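Local atomic coordinates of fructosyl amine:oxygen oxidoreductase (Neosartorya fumigata, PDB entry 4WCT), a protein that probably uses its bound FAD to oxidise fructosyl amines (Amadori products) with molecular oxygen, a deglycating reaction. Residues R47-V52 against A403-L408; G241-L246 against K250-T255. One frame throughout, in Å; residues are numbered along the deposited sequence.

Contact 1 of 2, residues R47-V52 against A403-L408; sequences RGYKDV and ALESKL
The side chains of Y49 and E405 come from opposite directions and meet at the edge of the Y49 ring, at the tighter side of this contact. The phenol OH of Y49 donates a 2.6 Å hydrogen bond to OE2 of E405. The carboxylate plane is turned only 29° from the ring. The bond reaches OE2 on its anti side. E405 CG also lies 3.3 Å from the same OH of Y49. The Y49 ring is buried, and I28 and L22 pack against its side chain.

E405 follows helix 393-404, which ends in a Schellman motif with S406 at positive phi. On the other segment, G48 plays the same part after helix 35-46. The contact joins the ends of these two helices.

The other carboxylate oxygen, OE1, lies on the looser side. NH1 of R47 forms a salt bridge to E405 OE1 at 3.1 Å, but the hydrogen bond is weak, bent to 122°. The R47 chain is extended from CG to NE, which carries the guanidinium across to E405. The stronger partner of R47 NH1 is D402, in helix 393-404, through a salt bridge. The carboxylates of E405 and D402 probably offset the like charges of R47 NH1 and K407 NZ, 4.6 Å apart. From the exposed side, K407 NZ adds a weak bond to E405 OE1 at 3.3 Å.

Contact 2 of 2, residues G241-L246 against K250-T255; sequences GSDSLL and KQLRPT
S242 makes a light contact with L252: its CB lies 4.4 Å from L252 CD1. The OG of S242 bonds back to the carbonyl of G239.

D243 carries most of the contact. Its CG is anti to the backbone N (chi1 -164°), which sends the carboxylate across toward 250-255. D243 OD1 lies 3.8 Å from CB of L252, and the two side chains pass in opposite directions. P254 lies crosswise to the D243 side chain, at about a right angle. P254 CD comes within 3.5 Å of D243 OD2.

No direct hydrogen bond joins the segments. Two waters do the polar work. Water 1 lies 2.7 Å from D243 OD2 and 2.8 Å from L252 O and can donate to either. Water 2 can donate to D243 OD1 (2.7 Å) and accepts from L252 N (3.0 Å). The waters thus lie between the carboxylate oxygens and the backbone of one residue. This gives the buried acid polar partners beside leucine and proline.

Further along, L245 touches the bound FAD and belongs to its pocket. L246 packs on strands 208-214, 233-236 and 379-383. The turn 241-246 follows strand 233-236 of the sheet that carries the probable Rossmann-type FAD-binding fold, while 250-255 leads into strand 253-263, which pairs with strands 295-310 and 352-362 of the other large sheet.

The two contacts lie apart, with centres 24 Å from each other and nearest atoms about 13 Å apart. Along the chain, contact 2 is nested within the long span of chain that contact 1 closes. Both border the six-stranded sheet of the FAD-binding part. Contact 1 lies near the periphery, just before strand 52-56 and at the end of helix 393-404. It brings an early and a late piece of the chain together. Contact 2 lies deeper, after strand 233-236, where the chain passes to strand 253-263 of the other large sheet. Contact 2 thus sits beside the FAD, where the chain crosses from one sheet to the other.

Contact 1 of 2, residues R47-V52 against A403-L408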
ATOM      1  N   ARG A  47      -9.338  16.024 -15.681  1.00 13.46           N
ATOM      2  CA  ARG A  47     -10.475  16.879 -15.366  1.00 13.51           C
ATOM      3  C   ARG A  47     -10.274  18.320 -15.836  1.00 16.58           C
ATOM      4  O   ARG A  47     -11.167  19.152 -15.639  1.00 17.83           O
ATOM      5  CB  ARG A  47     -10.762  16.861 -13.864  1.00 15.21           C
ATOM      6  CG  ARG A  47     -11.423  15.568 -13.436  1.00 17.38           C
ATOM      7  CD  ARG A  47     -11.691  15.504 -11.949  1.00 19.06           C
ATOM      8  NE  ARG A  47     -12.028  14.151 -11.590  1.00 16.64           N
ATOM      9  CZ  ARG A  47     -12.829  13.813 -10.580  1.00 15.61           C
ATOM     10  NH1 ARG A  47     -13.337  14.732  -9.758  1.00 15.06           N
ATOM     11  NH2 ARG A  47     -13.008  12.528 -10.313  1.00 17.40           N
ATOM     12  N   GLY A  48      -9.102  18.616 -16.372  1.00 13.90           N
ATOM     13  CA  GLY A  48      -8.829  19.915 -17.003  1.00 16.52           C
ATOM     14  C   GLY A  48      -8.188  20.948 -16.084  1.00 16.06           C
ATOM     15  O   GLY A  48      -8.252  22.165 -16.352  1.00 16.89           O
ATOM     16  N   TYR A  49      -7.657  20.499 -14.943  1.00 15.54           N
ATOM     17  CA  TYR A  49      -6.902  21.377 -14.077  1.00 15.08           C
ATOM     18  C   TYR A  49      -5.558  21.660 -14.691  1.00 16.52           C
ATOM     19  O   TYR A  49      -4.754  20.751 -14.900  1.00 18.62           O
ATOM     20  CB  TYR A  49      -6.727  20.785 -12.670  1.00 15.70           C
ATOM     21  CG  TYR A  49      -7.983  20.735 -11.852  1.00 13.53           C
ATOM     22  CD1 TYR A  49      -8.900  19.714 -12.006  1.00 13.31           C
ATOM     23  CD2 TYR A  49      -8.302  21.759 -10.975  1.00 14.60           C
ATOM     24  CE1 TYR A  49     -10.024  19.639 -11.209  1.00 14.54           C
ATOM     25  CE2 TYR A  49      -9.420  21.694 -10.190  1.00 16.88           C
ATOM     26  CZ  TYR A  49     -10.307  20.673 -10.350  1.00 17.81           C
ATOM     27  OH  TYR A  49     -11.447  20.684  -9.600  1.00 19.79           O
ATOM     28  N   LYS A  50      -5.330  22.923 -15.040  1.00 15.97           N
ATOM     29  CA  LYS A  50      -4.216  23.320 -15.875  1.00 20.08           C
ATOM     30  C   LYS A  50      -2.970  23.684 -15.098  1.00 17.72           C
ATOM     31  O   LYS A  50      -1.896  23.754 -15.671  1.00 20.09           O
ATOM     32  CB  LYS A  50      -4.608  24.550 -16.714  1.00 26.08           C
ATOM     33  CG  LYS A  50      -5.700  24.279 -17.731  1.00 31.77           C
ATOM     34  CD  LYS A  50      -5.272  23.234 -18.743  1.00 40.01           C
ATOM     35  CE  LYS A  50      -6.125  23.316 -20.005  1.00 49.47           C
ATOM     36  NZ  LYS A  50      -5.465  22.628 -21.149  1.00 57.21           N
ATOM     37  N   ASP A  51      -3.097  23.843 -13.782  1.00 16.60           N
ATOM     38  CA  ASP A  51      -1.993  24.353 -12.961  1.00 15.32           C
ATOM     39  C   ASP A  51      -1.760  23.469 -11.755  1.00 15.04           C
ATOM     40  O   ASP A  51      -2.259  23.734 -10.657  1.00 15.84           O
ATOM     41  CB  ASP A  51      -2.304  25.778 -12.521  1.00 18.32           C
ATOM     42  CG  ASP A  51      -1.132  26.442 -11.811  1.00 19.90           C
ATOM     43  OD1 ASP A  51      -0.072  25.809 -11.634  1.00 20.55           O
ATOM     44  OD2 ASP A  51      -1.266  27.622 -11.458  1.00 26.18           O
ATOM     45  N   VAL A  52      -1.139  22.327 -12.024  1.00 13.07           N
ATOM     46  CA  VAL A  52      -0.879  21.345 -10.957  1.00 13.26           C
ATOM     47  C   VAL A  52       0.624  21.130 -10.866  1.00 11.29           C
ATOM     48  O   VAL A  52       1.289  20.862 -11.868  1.00 12.79           O
ATOM     49  CB  VAL A  52      -1.606  20.027 -11.272  1.00 11.13           C
ATOM     50  CG1 VAL A  52      -1.335  19.003 -10.180  1.00 12.67           C
ATOM     51  CG2 VAL A  52      -3.093  20.245 -11.455  1.00 13.62           C
ATOM     52  N   ALA A 403     -13.167  14.562  -3.552  1.00 12.31           N
ATOM     53  CA  ALA A 403     -13.094  15.193  -2.243  1.00 12.35           C
ATOM     54  C   ALA A 403     -12.619  16.661  -2.341  1.00 13.67           C
ATOM     55  O   ALA A 403     -13.142  17.537  -1.653  1.00 13.41           O
ATOM     56  CB  ALA A 403     -12.169  14.387  -1.353  1.00 13.68           C
ATOM     57  N   LEU A 404     -11.663  16.940  -3.228  1.00 11.89           N
ATOM     58  CA  LEU A 404     -11.219  18.307  -3.482  1.00 13.29           C
ATOM     59  C   LEU A 404     -12.392  19.168  -3.969  1.00 13.96           C
ATOM     60  O   LEU A 404     -12.547  20.325  -3.545  1.00 16.75           O
ATOM     61  CB  LEU A 404     -10.117  18.342  -4.536  1.00 12.90           C
ATOM     62  CG  LEU A 404      -9.418  19.682  -4.775  1.00 14.63           C
ATOM     63  CD1 LEU A 404      -8.500  20.074  -3.622  1.00 14.63           C
ATOM     64  CD2 LEU A 404      -8.652  19.676  -6.087  1.00 15.36           C
ATOM     65  N   GLU A 405     -13.269  18.546  -4.737  1.00 13.44           N
ATOM     66  CA  GLU A 405     -14.415  19.228  -5.332  1.00 14.37           C
ATOM     67  C   GLU A 405     -15.688  19.120  -4.489  1.00 17.60           C
ATOM     68  O   GLU A 405     -16.767  19.488  -4.957  1.00 16.24           O
ATOM     69  CB  GLU A 405     -14.662  18.676  -6.729  1.00 15.22           C
ATOM     70  CG  GLU A 405     -13.536  18.943  -7.708  1.00 14.54           C
ATOM     71  CD  GLU A 405     -13.691  18.244  -9.060  1.00 19.16           C
ATOM     72  OE1 GLU A 405     -14.655  17.489  -9.264  1.00 25.49           O
ATOM     73  OE2 GLU A 405     -12.924  18.558  -9.972  1.00 21.67           O
ATOM     74  N   SER A 406     -15.546  18.680  -3.240  1.00 16.38           N
ATOM     75  CA  SER A 406     -16.655  18.555  -2.284  1.00 17.87           C
ATOM     76  C   SER A 406     -17.769  17.676  -2.788  1.00 18.49           C
ATOM     77  O   SER A 406     -18.939  17.958  -2.563  1.00 18.66           O
ATOM     78  CB  SER A 406     -17.208  19.946  -1.922  1.00 19.52           C
ATOM     79  OG  SER A 406     -16.227  20.682  -1.228  1.00 20.53           O
ATOM     80  N   LYS A 407     -17.429  16.600  -3.487  1.00 16.40           N
ATOM     81  CA  LYS A 407     -18.432  15.653  -3.918  1.00 16.41           C
ATOM     82  C   LYS A 407     -17.991  14.199  -3.790  1.00 14.84           C
ATOM     83  O   LYS A 407     -18.383  13.352  -4.568  1.00 14.61           O
ATOM     84  CB  LYS A 407     -18.804  15.934  -5.360  1.00 18.80           C
ATOM     85  CG  LYS A 407     -17.632  15.917  -6.318  1.00 20.63           C
ATOM     86  CD  LYS A 407     -18.018  16.482  -7.683  1.00 29.90           C
ATOM     87  CE  LYS A 407     -17.391  15.667  -8.793  1.00 35.07           C
ATOM     88  NZ  LYS A 407     -17.596  16.319 -10.116  1.00 42.99           N
ATOM     89  N   LEU A 408     -17.179  13.900  -2.797  1.00 14.80           N
ATOM     90  CA  LEU A 408     -16.860  12.491  -2.534  1.00 13.09           C
ATOM     91  C   LEU A 408     -18.137  11.737  -2.252  1.00 14.33           C
ATOM     92  O   LEU A 408     -18.973  12.190  -1.443  1.00 16.29           O
ATOM     93  CB  LEU A 408     -15.889  12.421  -1.343  1.00 15.18           C
ATOM     94  CG  LEU A 408     -15.343  11.055  -0.966  1.00 14.15           C
ATOM     95  CD1 LEU A 408     -14.653  10.409  -2.150  1.00 14.65           C
ATOM     96  CD2 LEU A 408     -14.364  11.206   0.184  1.00 15.14           C
TER

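Contact 2 of 2, residues G241-L246 against K250-T255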
ATOM      1  N   GLY A 241       5.400   9.309   5.149  1.00  9.10           N
ATOM      2  CA  GLY A 241       6.089  10.575   5.389  1.00 10.48           C
ATOM      3  C   GLY A 241       5.140  11.719   5.723  1.00  9.26           C
ATOM      4  O   GLY A 241       5.574  12.765   6.277  1.00 11.56           O
ATOM      5  N   SER A 242       3.877  11.581   5.358  1.00  9.21           N
ATOM      6  CA  SER A 242       2.847  12.606   5.626  1.00  9.34           C
ATOM      7  C   SER A 242       2.775  12.964   7.105  1.00  9.02           C
ATOM      8  O   SER A 242       2.397  14.076   7.466  1.00  9.75           O
ATOM      9  CB  SER A 242       1.469  12.146   5.181  1.00  9.92           C
ATOM     10  OG  SER A 242       1.507  11.810   3.799  1.00  9.77           O
ATOM     11  N   ASP A 243       3.027  11.968   7.945  1.00  8.24           N
ATOM     12  CA  ASP A 243       2.830  12.118   9.372  1.00  9.43           C
ATOM     13  C   ASP A 243       3.729  13.155   9.998  1.00 11.52           C
ATOM     14  O   ASP A 243       3.476  13.563  11.131  1.00 12.35           O
ATOM     15  CB  ASP A 243       3.068  10.732  10.034  1.00 10.58           C
ATOM     16  CG  ASP A 243       2.539  10.637  11.450  1.00 11.34           C
ATOM     17  OD1 ASP A 243       1.417  11.123  11.726  1.00 11.62           O
ATOM     18  OD2 ASP A 243       3.243   9.966  12.271  1.00 12.51           O
ATOM     19  N   SER A 244       4.835  13.501   9.333  1.00 11.99           N
ATOM     20  CA  SER A 244       5.759  14.513   9.842  1.00 13.09           C
ATOM     21  C   SER A 244       5.408  15.943   9.399  1.00 13.82           C
ATOM     22  O   SER A 244       5.965  16.914   9.941  1.00 16.18           O
ATOM     23  CB  SER A 244       7.190  14.170   9.426  1.00 15.97           C
ATOM     24  OG  SER A 244       7.355  14.420   8.045  1.00 21.16           O
ATOM     25  N   LEU A 245       4.416  16.090   8.520  1.00 11.10           N
ATOM     26  CA  LEU A 245       4.124  17.375   7.880  1.00 11.25           C
ATOM     27  C   LEU A 245       2.854  18.025   8.386  1.00 13.16           C
ATOM     28  O   LEU A 245       2.577  19.176   8.080  1.00 14.73           O
ATOM     29  CB  LEU A 245       4.018  17.198   6.358  1.00 12.83           C
ATOM     30  CG  LEU A 245       5.311  16.777   5.686  1.00 14.18           C
ATOM     31  CD1 LEU A 245       5.046  16.593   4.210  1.00 15.22           C
ATOM     32  CD2 LEU A 245       6.414  17.805   5.891  1.00 15.08           C
ATOM     33  N   LEU A 246       2.072  17.278   9.150  1.00 11.79           N
ATOM     34  CA  LEU A 246       0.828  17.762   9.726  1.00 11.70           C
ATOM     35  C   LEU A 246       0.627  17.011  11.030  1.00 13.36           C
ATOM     36  O   LEU A 246       0.972  15.838  11.113  1.00 12.27           O
ATOM     37  CB  LEU A 246      -0.333  17.489   8.779  1.00 10.71           C
ATOM     38  CG  LEU A 246      -1.734  17.859   9.236  1.00 13.07           C
ATOM     39  CD1 LEU A 246      -1.896  19.372   9.123  1.00 13.14           C
ATOM     40  CD2 LEU A 246      -2.784  17.134   8.409  1.00 13.38           C
ATOM     41  N   LYS A 250      -2.806  11.568  15.928  1.00 10.12           N
ATOM     42  CA  LYS A 250      -2.660  10.118  16.098  1.00 10.90           C
ATOM     43  C   LYS A 250      -3.418   9.243  15.103  1.00  9.91           C
ATOM     44  O   LYS A 250      -3.372   8.023  15.220  1.00 10.63           O
ATOM     45  CB  LYS A 250      -2.939   9.666  17.532  1.00 10.60           C
ATOM     46  CG  LYS A 250      -2.081  10.395  18.545  1.00 11.29           C
ATOM     47  CD  LYS A 250      -2.353   9.847  19.946  1.00 14.13           C
ATOM     48  CE  LYS A 250      -1.609  10.637  21.005  1.00 15.82           C
ATOM     49  NZ  LYS A 250      -1.860  10.057  22.361  1.00 17.41           N
ATOM     50  N   GLN A 251      -3.921   9.841  14.026  1.00  8.99           N
ATOM     51  CA  GLN A 251      -4.694   9.089  13.073  1.00  8.87           C
ATOM     52  C   GLN A 251      -3.823   8.230  12.159  1.00  8.79           C
ATOM     53  O   GLN A 251      -4.321   7.276  11.552  1.00  8.93           O
ATOM     54  CB  GLN A 251      -5.587   9.991  12.219  1.00 10.57           C
ATOM     55  CG  GLN A 251      -6.686  10.688  13.004  1.00 10.48           C
ATOM     56  CD  GLN A 251      -7.487  11.607  12.118  1.00 11.91           C
ATOM     57  OE1 GLN A 251      -8.456  11.195  11.471  1.00 11.48           O
ATOM     58  NE2 GLN A 251      -6.988  12.796  11.948  1.00 14.67           N
ATOM     59  N   LEU A 252      -2.531   8.511  12.098  1.00  9.80           N
ATOM     60  CA  LEU A 252      -1.609   7.694  11.300  1.00  8.00           C
ATOM     61  C   LEU A 252      -0.605   6.988  12.175  1.00  9.64           C
ATOM     62  O   LEU A 252       0.076   7.613  12.991  1.00 10.61           O
ATOM     63  CB  LEU A 252      -0.895   8.546  10.248  1.00  8.62           C
ATOM     64  CG  LEU A 252      -1.753   9.212   9.167  1.00  8.42           C
ATOM     65  CD1 LEU A 252      -0.826   9.996   8.216  1.00 10.64           C
ATOM     66  CD2 LEU A 252      -2.610   8.222   8.367  1.00 11.30           C
ATOM     67  N   ARG A 253      -0.359   5.708  11.864  1.00  8.93           N
ATOM     68  CA  ARG A 253       0.764   4.983  12.425  1.00  8.02           C
ATOM     69  C   ARG A 253       1.672   4.535  11.301  1.00  7.21           C
ATOM     70  O   ARG A 253       1.363   3.571  10.628  1.00  8.55           O
ATOM     71  CB  ARG A 253       0.300   3.761  13.212  1.00  7.31           C
ATOM     72  CG  ARG A 253       1.434   3.037  13.866  1.00  8.07           C
ATOM     73  CD  ARG A 253       1.029   1.731  14.545  1.00  7.75           C
ATOM     74  NE  ARG A 253       0.629   0.727  13.568  1.00  9.15           N
ATOM     75  CZ  ARG A 253       0.052  -0.426  13.885  1.00  9.24           C
ATOM     76  NH1 ARG A 253      -0.116  -0.766  15.173  1.00  8.17           N
ATOM     77  NH2 ARG A 253      -0.368  -1.221  12.913  1.00  8.57           N
ATOM     78  N   PRO A 254       2.814   5.216  11.114  1.00  7.14           N
ATOM     79  CA  PRO A 254       3.743   4.710  10.120  1.00  7.54           C
ATOM     80  C   PRO A 254       4.267   3.333  10.521  1.00  7.46           C
ATOM     81  O   PRO A 254       4.762   3.159  11.627  1.00  9.18           O
ATOM     82  CB  PRO A 254       4.866   5.751  10.107  1.00  8.20           C
ATOM     83  CG  PRO A 254       4.200   7.016  10.567  1.00  8.32           C
ATOM     84  CD  PRO A 254       3.190   6.560  11.590  1.00  8.83           C
ATOM     85  N   THR A 255       4.175   2.379   9.608  1.00  7.58           N
ATOM     86  CA  THR A 255       4.424   0.969   9.911  1.00  8.49           C
ATOM     87  C   THR A 255       5.054   0.321   8.684  1.00  8.17           C
ATOM     88  O   THR A 255       4.704   0.677   7.561  1.00  7.88           O
ATOM     89  CB  THR A 255       3.108   0.228  10.279  1.00  7.67           C
ATOM     90  OG1 THR A 255       2.327   1.000  11.187  1.00  8.94           O
ATOM     91  CG2 THR A 255       3.356  -1.149  10.876  1.00  9.14           C
TER
HETATM   92  O   HOH W   1       2.126   8.828  14.424  1.00  9.28           O
HETATM   93  O   HOH W   2      -0.690  10.515  13.364  1.00 10.06           O